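Local coordinates for protein L-lysine 6-oxidase (Marinomonas mediterranea, PDB 3WEU) that oxidises the epsilon-amino group of L-lysine with a cysteine tryptophylquinone cofactor, releasing the hydrogen peroxide that makes it antibacterial, at residues Ser532-Trp545 with Asp556-Val570. Sequence-based numbering, arbitrary orientation.
Sequences SQTETVTSRTHYEW and DQSSVSATKNVDEKV
With its ring carbon CG trans to the backbone N (chi1 174°), His542 reaches back to Asp556, whose own carboxylate sits beside its backbone N (chi1 -65°). The imidazole and carboxylate planes stand 84° apart, and His542 NE2 gives Asp556 OD2 a weak, bent bond of 3.0 Å at the ring edge. Asp556 OD1 accepts a hydrogen bond from a water that in turn accepts one from Trp545 N, and the indole of Trp545 presents its edge, CH2, to Gln557 CG at 3.8 Å.

From here the two strands run antiparallel through six hydrogen-bonded pairs, Tyr543 with Gln557 to Gln533 with Asp567, each closed by two backbone bonds. On the face of Thr534, Thr536, Thr538 and Arg540, methyl and methylene groups touch across the strands: Thr534 CG2 meets Lys564 CG at 3.8 Å, and Thr538 CG2 meets Val560 CG1 at 3.9 Å. On the other face, Thr563 OG1 lies alongside Val537 CB at 3.7 Å and shares a water with Glu535 O. Past the corner at Glu568 and Lys569, Val570 CG2 packs crosswise on Gln533 CB at 3.6 Å.

This long two-stranded beta hairpin forms an arm projecting from the body of the chain; Leu600, Thr596 and His601 of the second subunit pack on the face of Tyr543, Gln557 and Ser559. With side chains largely polar and exposed, the backbone ladder probably supplies most of the cohesion between the two strands.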
loop_
_atom_site.group_PDB
_atom_site.type_symbol
_atom_site.label_atom_id
_atom_site.label_comp_id
_atom_site.label_asym_id
_atom_site.label_seq_id
_atom_site.Cartn_x
_atom_site.Cartn_y
_atom_site.Cartn_z
ATOM N N SER A 532 -11.140 -1.496 -21.908
ATOM C CA SER A 532 -11.225 -2.439 -20.770
ATOM C C SER A 532 -11.179 -3.819 -21.353
ATOM O O SER A 532 -11.568 -4.057 -22.498
ATOM C CB SER A 532 -12.499 -2.206 -19.970
ATOM O OG SER A 532 -13.569 -2.521 -20.816
ATOM N N GLN A 533 -10.669 -4.769 -20.586
ATOM C CA GLN A 533 -10.591 -6.090 -21.040
ATOM C C GLN A 533 -11.123 -7.014 -19.950
ATOM O O GLN A 533 -10.727 -6.883 -18.767
ATOM C CB GLN A 533 -9.180 -6.426 -21.384
ATOM C CG GLN A 533 -8.945 -7.842 -21.873
ATOM C CD GLN A 533 -7.501 -8.081 -22.237
ATOM O OE1 GLN A 533 -7.010 -7.793 -23.364
ATOM N NE2 GLN A 533 -6.790 -8.630 -21.270
ATOM N N THR A 534 -11.988 -7.934 -20.351
ATOM C CA THR A 534 -12.539 -8.926 -19.418
ATOM C C THR A 534 -12.132 -10.246 -19.917
ATOM O O THR A 534 -12.484 -10.651 -21.067
ATOM C CB THR A 534 -14.059 -8.793 -19.261
ATOM O OG1 THR A 534 -14.361 -7.479 -18.778
ATOM C CG2 THR A 534 -14.657 -9.828 -18.254
ATOM N N GLU A 535 -11.396 -10.971 -19.064
ATOM C CA GLU A 535 -10.930 -12.315 -19.356
ATOM C C GLU A 535 -11.687 -13.269 -18.408
ATOM O O GLU A 535 -11.529 -13.161 -17.186
ATOM C CB GLU A 535 -9.430 -12.476 -19.111
ATOM C CG GLU A 535 -8.958 -13.863 -19.561
ATOM C CD GLU A 535 -7.545 -14.246 -19.099
ATOM O OE1 GLU A 535 -6.857 -13.422 -18.510
ATOM O OE2 GLU A 535 -7.140 -15.411 -19.333
ATOM N N THR A 536 -12.549 -14.100 -18.962
ATOM C CA THR A 536 -13.341 -15.086 -18.176
ATOM C C THR A 536 -12.840 -16.464 -18.508
ATOM O O THR A 536 -12.810 -16.857 -19.670
ATOM C CB THR A 536 -14.821 -14.967 -18.500
ATOM O OG1 THR A 536 -15.194 -13.593 -18.300
ATOM C CG2 THR A 536 -15.676 -15.842 -17.567
ATOM N N VAL A 537 -12.416 -17.223 -17.488
ATOM C CA VAL A 537 -11.918 -18.553 -17.689
ATOM C C VAL A 537 -12.859 -19.495 -16.956
ATOM O O VAL A 537 -12.991 -19.404 -15.748
ATOM C CB VAL A 537 -10.499 -18.723 -17.154
ATOM C CG1 VAL A 537 -10.033 -20.157 -17.418
ATOM C CG2 VAL A 537 -9.527 -17.779 -17.860
ATOM N N THR A 538 -13.569 -20.329 -17.705
ATOM C CA THR A 538 -14.516 -21.270 -17.151
ATOM C C THR A 538 -13.931 -22.667 -17.283
ATOM O O THR A 538 -13.621 -23.091 -18.390
ATOM C CB THR A 538 -15.815 -21.197 -17.896
ATOM O OG1 THR A 538 -16.307 -19.869 -17.785
ATOM C CG2 THR A 538 -16.834 -22.158 -17.276
ATOM N N SER A 539 -13.774 -23.360 -16.146
ATOM C CA SER A 539 -13.047 -24.632 -16.093
ATOM C C SER A 539 -13.908 -25.720 -15.470
ATOM O O SER A 539 -14.452 -25.521 -14.395
ATOM C CB SER A 539 -11.806 -24.492 -15.257
ATOM O OG SER A 539 -10.903 -23.554 -15.790
ATOM N N ARG A 540 -14.000 -26.857 -16.139
ATOM C CA ARG A 540 -14.647 -28.042 -15.588
ATOM C C ARG A 540 -13.542 -29.031 -15.245
ATOM O O ARG A 540 -12.718 -29.408 -16.124
ATOM C CB ARG A 540 -15.581 -28.679 -16.607
ATOM C CG ARG A 540 -16.519 -29.726 -16.001
ATOM C CD ARG A 540 -17.389 -30.435 -17.020
ATOM N NE ARG A 540 -16.724 -31.651 -17.494
ATOM C CZ ARG A 540 -15.861 -31.732 -18.519
ATOM N NH1 ARG A 540 -15.527 -30.663 -19.246
ATOM N NH2 ARG A 540 -15.320 -32.917 -18.828
ATOM N N THR A 541 -13.532 -29.457 -13.984
ATOM C CA THR A 541 -12.598 -30.455 -13.521
ATOM C C THR A 541 -13.365 -31.771 -13.407
ATOM O O THR A 541 -14.434 -31.841 -12.797
ATOM C CB THR A 541 -12.034 -30.093 -12.178
ATOM O OG1 THR A 541 -11.366 -28.848 -12.282
ATOM C CG2 THR A 541 -11.055 -31.164 -11.729
ATOM N N HIS A 542 -12.829 -32.811 -14.003
ATOM C CA HIS A 542 -13.481 -34.044 -14.003
ATOM C C HIS A 542 -12.485 -35.040 -13.411
ATOM O O HIS A 542 -11.347 -35.106 -13.830
ATOM C CB HIS A 542 -13.877 -34.378 -15.390
ATOM C CG HIS A 542 -14.456 -35.720 -15.533
ATOM N ND1 HIS A 542 -13.715 -36.802 -15.946
ATOM C CD2 HIS A 542 -15.689 -36.190 -15.257
ATOM C CE1 HIS A 542 -14.487 -37.873 -15.947
ATOM N NE2 HIS A 542 -15.672 -37.531 -15.503
ATOM N N TYR A 543 -12.943 -35.842 -12.477
ATOM C CA TYR A 543 -12.090 -36.869 -11.865
ATOM C C TYR A 543 -12.657 -38.231 -12.168
ATOM O O TYR A 543 -13.876 -38.442 -12.020
ATOM C CB TYR A 543 -12.055 -36.722 -10.350
ATOM C CG TYR A 543 -11.295 -35.553 -9.810
ATOM C CD1 TYR A 543 -9.963 -35.693 -9.486
ATOM C CD2 TYR A 543 -11.915 -34.355 -9.547
ATOM C CE1 TYR A 543 -9.251 -34.633 -8.944
ATOM C CE2 TYR A 543 -11.222 -33.306 -8.997
ATOM C CZ TYR A 543 -9.903 -33.458 -8.721
ATOM O OH TYR A 543 -9.181 -32.445 -8.171
ATOM N N GLU A 544 -11.762 -39.161 -12.492
ATOM C CA GLU A 544 -12.079 -40.569 -12.704
ATOM C C GLU A 544 -11.000 -41.386 -12.036
ATOM O O GLU A 544 -9.821 -41.058 -12.122
ATOM C CB GLU A 544 -11.955 -41.000 -14.166
ATOM C CG GLU A 544 -12.596 -40.128 -15.187
ATOM C CD GLU A 544 -12.128 -40.557 -16.574
ATOM O OE1 GLU A 544 -12.484 -41.694 -16.950
ATOM O OE2 GLU A 544 -11.318 -39.790 -17.182
ATOM N N TRP A 545 -11.392 -42.472 -11.449
ATOM C CA TRP A 545 -10.419 -43.354 -10.777
ATOM C C TRP A 545 -10.307 -44.653 -11.511
ATOM O O TRP A 545 -11.322 -45.173 -11.959
ATOM C CB TRP A 545 -10.841 -43.551 -9.326
ATOM C CG TRP A 545 -10.601 -42.323 -8.583
ATOM C CD1 TRP A 545 -9.417 -41.946 -8.020
ATOM C CD2 TRP A 545 -11.482 -41.278 -8.388
ATOM N NE1 TRP A 545 -9.518 -40.700 -7.477
ATOM C CE2 TRP A 545 -10.787 -40.264 -7.695
ATOM C CE3 TRP A 545 -12.833 -41.076 -8.725
ATOM C CZ2 TRP A 545 -11.376 -39.088 -7.330
ATOM C CZ3 TRP A 545 -13.411 -39.897 -8.395
ATOM C CH2 TRP A 545 -12.699 -38.937 -7.650
ATOM N N ASP A 556 -17.329 -41.180 -11.108
ATOM C CA ASP A 556 -16.598 -39.976 -11.438
ATOM C C ASP A 556 -17.154 -38.802 -10.620
ATOM O O ASP A 556 -18.231 -38.851 -10.068
ATOM C CB ASP A 556 -16.789 -39.624 -12.913
ATOM C CG ASP A 556 -16.203 -40.642 -13.861
ATOM O OD1 ASP A 556 -15.544 -41.649 -13.460
ATOM O OD2 ASP A 556 -16.389 -40.403 -15.060
ATOM N N GLN A 557 -16.406 -37.724 -10.522
ATOM C CA GLN A 557 -16.872 -36.547 -9.854
ATOM C C GLN A 557 -16.501 -35.402 -10.804
ATOM O O GLN A 557 -15.471 -35.449 -11.472
ATOM C CB GLN A 557 -16.060 -36.314 -8.569
ATOM C CG GLN A 557 -16.186 -37.402 -7.511
ATOM C CD GLN A 557 -17.455 -37.266 -6.722
ATOM O OE1 GLN A 557 -18.060 -36.208 -6.688
ATOM N NE2 GLN A 557 -17.856 -38.324 -6.076
ATOM N N SER A 558 -17.284 -34.352 -10.801
ATOM C CA SER A 558 -16.887 -33.168 -11.551
ATOM C C SER A 558 -17.480 -31.931 -10.964
ATOM O O SER A 558 -18.454 -31.995 -10.254
ATOM C CB SER A 558 -17.281 -33.308 -13.032
ATOM O OG SER A 558 -18.642 -33.190 -13.114
ATOM N N SER A 559 -16.820 -30.806 -11.188
ATOM C CA SER A 559 -17.346 -29.496 -10.762
ATOM C C SER A 559 -16.815 -28.442 -11.737
ATOM O O SER A 559 -15.895 -28.712 -12.543
ATOM C CB SER A 559 -16.935 -29.138 -9.340
ATOM O OG SER A 559 -15.545 -29.223 -9.270
ATOM N N VAL A 560 -17.420 -27.278 -11.663
ATOM C CA VAL A 560 -17.098 -26.181 -12.561
ATOM C C VAL A 560 -16.778 -24.993 -11.682
ATOM O O VAL A 560 -17.367 -24.799 -10.630
ATOM C CB VAL A 560 -18.285 -25.840 -13.495
ATOM C CG1 VAL A 560 -17.905 -24.680 -14.449
ATOM C CG2 VAL A 560 -18.718 -27.062 -14.294
ATOM N N SER A 561 -15.805 -24.216 -12.109
ATOM C CA SER A 561 -15.252 -23.103 -11.395
ATOM C C SER A 561 -15.040 -22.033 -12.525
ATOM O O SER A 561 -14.885 -22.419 -13.701
ATOM C CB SER A 561 -13.869 -23.539 -10.900
ATOM O OG SER A 561 -13.469 -22.760 -9.817
ATOM N N ALA A 562 -15.013 -20.752 -12.174
ATOM C CA ALA A 562 -14.721 -19.679 -13.138
ATOM C C ALA A 562 -13.979 -18.564 -12.455
ATOM O O ALA A 562 -14.086 -18.359 -11.204
ATOM C CB ALA A 562 -15.968 -19.150 -13.806
ATOM N N THR A 563 -13.129 -17.908 -13.252
ATOM C CA THR A 563 -12.473 -16.711 -12.794
ATOM C C THR A 563 -12.814 -15.613 -13.819
ATOM O O THR A 563 -13.029 -15.919 -15.014
ATOM C CB THR A 563 -10.964 -16.868 -12.633
ATOM O OG1 THR A 563 -10.398 -17.044 -13.909
ATOM C CG2 THR A 563 -10.575 -18.081 -11.724
ATOM N N LYS A 564 -12.930 -14.401 -13.312
ATOM C CA LYS A 564 -13.245 -13.215 -14.107
ATOM C C LYS A 564 -12.265 -12.152 -13.756
ATOM O O LYS A 564 -12.242 -11.635 -12.650
ATOM C CB LYS A 564 -14.661 -12.744 -13.918
ATOM C CG LYS A 564 -15.111 -11.810 -15.068
ATOM C CD LYS A 564 -16.527 -11.243 -14.944
ATOM C CE LYS A 564 -16.716 -10.635 -13.567
ATOM N NZ LYS A 564 -17.581 -9.431 -13.500
ATOM N N ASN A 565 -11.361 -11.868 -14.681
ATOM C CA ASN A 565 -10.421 -10.765 -14.471
ATOM C C ASN A 565 -10.723 -9.553 -15.358
ATOM O O ASN A 565 -10.704 -9.668 -16.592
ATOM C CB ASN A 565 -9.012 -11.241 -14.751
ATOM C CG ASN A 565 -8.018 -10.637 -13.787
ATOM O OD1 ASN A 565 -7.935 -11.103 -12.654
ATOM N ND2 ASN A 565 -7.287 -9.588 -14.202
ATOM N N VAL A 566 -10.994 -8.419 -14.747
ATOM C CA VAL A 566 -11.256 -7.214 -15.458
ATOM C C VAL A 566 -10.098 -6.230 -15.303
ATOM O O VAL A 566 -9.632 -5.993 -14.212
ATOM C CB VAL A 566 -12.561 -6.593 -14.968
ATOM C CG1 VAL A 566 -12.948 -5.429 -15.858
ATOM C CG2 VAL A 566 -13.649 -7.653 -14.937
ATOM N N ASP A 567 -9.568 -5.738 -16.414
ATOM C CA ASP A 567 -8.603 -4.655 -16.370
ATOM C C ASP A 567 -9.230 -3.526 -17.093
ATOM O O ASP A 567 -9.595 -3.682 -18.294
ATOM C CB ASP A 567 -7.304 -5.026 -17.078
ATOM C CG ASP A 567 -6.603 -6.178 -16.424
ATOM O OD1 ASP A 567 -5.881 -5.946 -15.447
ATOM O OD2 ASP A 567 -6.780 -7.325 -16.865
ATOM N N GLU A 568 -9.259 -2.373 -16.451
ATOM C CA GLU A 568 -9.999 -1.235 -16.953
ATOM C C GLU A 568 -9.347 -0.524 -18.162
ATOM O O GLU A 568 -10.048 0.082 -18.982
ATOM C CB GLU A 568 -10.296 -0.244 -15.813
ATOM C CG GLU A 568 -11.742 0.310 -15.813
ATOM C CD GLU A 568 -12.900 -0.750 -15.759
ATOM O OE1 GLU A 568 -13.978 -0.546 -16.399
ATOM O OE2 GLU A 568 -12.777 -1.796 -15.088
ATOM N N LYS A 569 -8.028 -0.569 -18.263
ATOM C CA LYS A 569 -7.346 0.202 -19.305
ATOM C C LYS A 569 -6.124 -0.568 -19.715
ATOM O O LYS A 569 -5.090 -0.412 -19.063
ATOM C CB LYS A 569 -6.886 1.572 -18.773
ATOM C CG LYS A 569 -8.018 2.439 -18.246
ATOM C CD LYS A 569 -7.787 3.945 -18.322
ATOM C CE LYS A 569 -6.343 4.402 -18.084
ATOM N NZ LYS A 569 -5.677 4.048 -16.793
ATOM N N VAL A 570 -6.228 -1.377 -20.762
ATOM C CA VAL A 570 -5.099 -2.062 -21.339
ATOM C C VAL A 570 -5.050 -1.817 -22.827
ATOM O O VAL A 570 -6.050 -1.546 -23.405
ATOM C CB VAL A 570 -5.170 -3.574 -21.096
ATOM C CG1 VAL A 570 -5.128 -3.803 -19.566
ATOM C CG2 VAL A 570 -6.379 -4.209 -21.756
HETATM O O HOH W 1 -8.197 -8.922 -18.299
HETATM O O HOH W 2 -9.868 -14.841 -15.538
HETATM O O HOH W 3 -14.346 -42.875 -11.565
#